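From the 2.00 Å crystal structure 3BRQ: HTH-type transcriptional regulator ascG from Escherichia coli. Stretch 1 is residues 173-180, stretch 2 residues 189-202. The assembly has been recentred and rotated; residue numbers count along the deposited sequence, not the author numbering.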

# COMPACT_ATOMS: atom_id res chain seq x y z
N ASN B 173 -18.29 -3.59 -27.38
CA ASN B 173 -17.51 -2.66 -28.23
C ASN B 173 -16.16 -2.42 -27.59
O ASN B 173 -16.06 -1.74 -26.54
N GLU B 174 -15.10 -3.00 -28.16
CA GLU B 174 -13.75 -2.76 -27.52
C GLU B 174 -13.28 -1.30 -27.47
O GLU B 174 -12.30 -1.00 -26.75
N LYS B 175 -13.96 -0.40 -28.19
CA LYS B 175 -13.58 1.02 -28.07
C LYS B 175 -13.91 1.57 -26.71
O LYS B 175 -13.36 2.61 -26.32
N LEU B 176 -14.81 0.90 -26.00
CA LEU B 176 -15.12 1.27 -24.63
C LEU B 176 -14.18 0.64 -23.60
O LEU B 176 -14.37 0.83 -22.44
N ILE B 177 -13.24 -0.20 -24.02
CA ILE B 177 -12.30 -0.83 -23.08
C ILE B 177 -10.94 -0.19 -23.28
O ILE B 177 -10.41 -0.16 -24.41
N ALA B 178 -10.37 0.30 -22.20
CA ALA B 178 -9.06 0.96 -22.25
C ALA B 178 -8.13 0.10 -21.38
O ALA B 178 -8.46 -0.20 -20.21
N ASN B 179 -6.98 -0.33 -21.91
CA ASN B 179 -6.04 -1.16 -21.15
C ASN B 179 -5.22 -0.26 -20.22
O ASN B 179 -4.72 0.78 -20.65
N GLY B 180 -5.15 -0.61 -18.95
CA GLY B 180 -4.54 0.23 -17.92
C GLY B 180 -3.49 -0.60 -17.20
O GLY B 180 -3.23 -1.77 -17.56
N GLU B 189 -4.98 8.59 -18.22
CA GLU B 189 -4.59 8.46 -19.63
C GLU B 189 -5.60 7.58 -20.35
O GLU B 189 -5.83 7.75 -21.56
N GLY B 190 -6.14 6.60 -19.62
CA GLY B 190 -7.15 5.64 -20.15
C GLY B 190 -8.39 6.43 -20.45
O GLY B 190 -8.94 6.32 -21.53
N VAL B 191 -8.74 7.35 -19.53
CA VAL B 191 -9.93 8.17 -19.77
C VAL B 191 -9.74 9.17 -20.91
O VAL B 191 -10.65 9.32 -21.74
N GLU B 192 -8.57 9.82 -20.97
CA GLU B 192 -8.30 10.77 -22.06
C GLU B 192 -8.40 9.99 -23.39
O GLU B 192 -8.94 10.49 -24.37
N MSE B 193 -7.91 8.76 -23.40
CA MSE B 193 -7.95 7.97 -24.62
C MSE B 193 -9.41 7.68 -25.02
O MSE B 193 -9.76 7.93 -26.13
N LEU B 194 -10.25 7.22 -24.10
CA LEU B 194 -11.69 6.99 -24.34
C LEU B 194 -12.46 8.21 -24.82
O LEU B 194 -13.29 8.11 -25.71
N LEU B 195 -12.20 9.38 -24.23
CA LEU B 195 -12.80 10.64 -24.68
C LEU B 195 -12.36 11.02 -26.06
O LEU B 195 -13.19 11.53 -26.81
N GLU B 196 -11.07 10.86 -26.40
CA GLU B 196 -10.64 11.10 -27.79
C GLU B 196 -11.28 10.08 -28.78
O GLU B 196 -11.59 10.44 -29.91
N ARG B 197 -11.47 8.82 -28.35
CA ARG B 197 -12.12 7.77 -29.23
C ARG B 197 -13.54 8.16 -29.67
O ARG B 197 -14.01 7.70 -30.72
N GLY B 198 -14.21 8.99 -28.88
CA GLY B 198 -15.54 9.54 -29.21
C GLY B 198 -16.76 8.67 -28.92
O GLY B 198 -17.89 9.10 -29.10
N ALA B 199 -16.55 7.43 -28.51
CA ALA B 199 -17.66 6.51 -28.27
C ALA B 199 -18.31 6.94 -26.94
O ALA B 199 -17.63 7.16 -25.95
N LYS B 200 -19.63 7.16 -26.94
CA LYS B 200 -20.27 7.73 -25.76
C LYS B 200 -20.34 6.72 -24.61
O LYS B 200 -20.56 5.51 -24.82
N PHE B 201 -20.19 7.21 -23.38
CA PHE B 201 -20.46 6.35 -22.26
C PHE B 201 -21.05 7.15 -21.09
O PHE B 201 -20.67 8.32 -20.89
N SER B 202 -21.95 6.53 -20.30
CA SER B 202 -22.54 7.15 -19.09
C SER B 202 -21.92 6.65 -17.78
O SER B 202 -22.11 7.26 -16.71

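Asn173 prepares the turn rather than the contact: its side chain (chi1 t) accepts a hydrogen bond at OD1 from Lys175 N, 2.9 Å away with an N-H...O angle of 159°, bracing the 3-10 segment 174-176. Glu174 (chi1 m) leaves sideways and contributes little.

Lys175 also departs sideways, with chi1 m, chi2 t, chi3 p and chi4 t, yet its side chain, bent at chi3, reaches stretch 2, where Lys175 NZ donates to Arg197 O at 3.3 Å. The exchange is reciprocal, because Arg197 NH1 donates to Lys175 O at 2.9 Å and 146°. Arg197 (chi1 m, chi2 and chi3 t) points toward stretch 1, and this acceptor lies near the guanidinium plane, at its edge, as expected for in-plane N-H groups.

The CA-to-CB bond of Leu176 points away, but with chi1 m and chi2 t its end comes back nearer. Leu176 CD2 packs 3.7 Å from Phe201 CB and 4.3 Å from Ala199 CB; both partners point toward stretch 1, Phe201 with chi1 p.

Ile177 (chi1 m, chi2 t) turns its side chain away, and its contribution is polar: Arg197 NH1 donates to Ile177 O at 2.9 Å and 167°, again at the guanidinium edge. One nitrogen thus ties together two carbonyls, two residues apart.

Ala178 points toward the helix. Ala178 CB lies 3.6 Å from CE of Met193, a selenomethionine with chi1 and chi2 t and chi3 p, and 3.9 Å from CD2 of Leu194 (chi1 m, chi2 t). Gly190 has no side chain here; Ala178 CB lies 4.0 Å from Gly190 O.

Asn179 (chi1 m) points away, but water 1 accepts from both Asn179 N and Arg197 NH2, each 3.1 Å from the water O, bridging the stretches. Gly180 makes no contact.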

# COMPACT_ATOMS: atom_id res chain seq x y z
CB ASN B 173 -18.27 -1.32 -28.43
CG ASN B 173 -17.49 -0.31 -29.35
OD1 ASN B 173 -16.40 -0.57 -29.81
ND2 ASN B 173 -18.08 0.84 -29.58
CB GLU B 174 -12.65 -3.65 -28.08
CG GLU B 174 -13.09 -5.11 -28.26
CD GLU B 174 -12.47 -6.03 -27.26
OE1 GLU B 174 -11.67 -5.56 -26.42
OE2 GLU B 174 -12.80 -7.24 -27.32
CB LYS B 175 -14.17 1.88 -29.21
CG LYS B 175 -13.45 1.60 -30.56
CD LYS B 175 -14.05 2.41 -31.75
CE LYS B 175 -14.23 3.85 -31.34
NZ LYS B 175 -14.22 4.90 -32.44
CB LEU B 176 -16.57 0.97 -24.27
CG LEU B 176 -17.60 1.91 -24.95
CD1 LEU B 176 -19.03 1.35 -24.80
CD2 LEU B 176 -17.48 3.33 -24.35
CB ILE B 177 -12.16 -2.37 -23.33
CG1 ILE B 177 -13.52 -3.10 -23.05
CG2 ILE B 177 -11.06 -2.94 -22.43
CD1 ILE B 177 -13.65 -4.46 -23.75
CB ALA B 178 -9.18 2.37 -21.65
CB ASN B 179 -5.12 -1.94 -22.07
CG ASN B 179 -5.87 -2.93 -22.98
OD1 ASN B 179 -5.48 -3.11 -24.13
ND2 ASN B 179 -6.92 -3.58 -22.46
CB GLU B 189 -3.19 7.82 -19.71
CG GLU B 189 -2.05 8.84 -19.53
CD GLU B 189 -0.69 8.25 -19.06
OE1 GLU B 189 -0.37 7.09 -19.36
OE2 GLU B 189 0.09 8.96 -18.35
CB VAL B 191 -10.42 8.93 -18.50
CG1 VAL B 191 -10.82 10.31 -18.86
CG2 VAL B 191 -11.71 8.26 -18.00
CB GLU B 192 -6.94 11.43 -21.88
CG GLU B 192 -6.65 12.58 -22.87
CD GLU B 192 -7.81 13.62 -22.93
OE1 GLU B 192 -8.27 14.09 -21.84
OE2 GLU B 192 -8.28 13.92 -24.06
CB MSE B 193 -7.10 6.70 -24.51
CG MSE B 193 -7.17 5.82 -25.83
SE MSE B 193 -6.02 4.30 -25.69
CE MSE B 193 -6.88 3.41 -24.21
CB LEU B 194 -12.34 6.45 -23.02
CG LEU B 194 -11.80 5.15 -22.42
CD1 LEU B 194 -12.26 4.93 -20.96
CD2 LEU B 194 -12.27 3.98 -23.34
CB LEU B 195 -12.41 11.84 -23.74
CG LEU B 195 -12.82 11.61 -22.25
CD1 LEU B 195 -12.38 12.84 -21.34
CD2 LEU B 195 -14.31 11.51 -22.22
CB GLU B 196 -9.10 11.04 -27.92
CG GLU B 196 -8.39 12.16 -27.16
CD GLU B 196 -6.89 11.99 -27.08
OE1 GLU B 196 -6.38 10.93 -27.51
OE2 GLU B 196 -6.23 12.90 -26.54
CB ARG B 197 -12.14 6.38 -28.59
CG ARG B 197 -10.81 5.65 -28.60
CD ARG B 197 -11.01 4.32 -27.91
NE ARG B 197 -9.74 3.58 -27.78
CZ ARG B 197 -9.56 2.59 -26.92
NH1 ARG B 197 -10.52 2.25 -26.09
NH2 ARG B 197 -8.43 1.92 -26.91
CB ALA B 199 -17.12 5.05 -28.25
CB LYS B 200 -21.70 8.19 -26.10
CG LYS B 200 -21.81 9.61 -26.59
CD LYS B 200 -21.98 10.57 -25.36
CE LYS B 200 -22.01 12.07 -25.73
NZ LYS B 200 -23.03 12.37 -26.80
CB PHE B 201 -19.18 5.54 -21.89
CG PHE B 201 -17.97 6.41 -21.55
CD1 PHE B 201 -17.72 6.75 -20.24
CD2 PHE B 201 -17.09 6.84 -22.56
CE1 PHE B 201 -16.65 7.53 -19.91
CE2 PHE B 201 -15.99 7.64 -22.25
CZ PHE B 201 -15.77 7.97 -20.92
CB SER B 202 -24.09 7.02 -19.05
OG SER B 202 -24.53 5.65 -18.93
O HOH W 1 -6.79 0.06 -25.01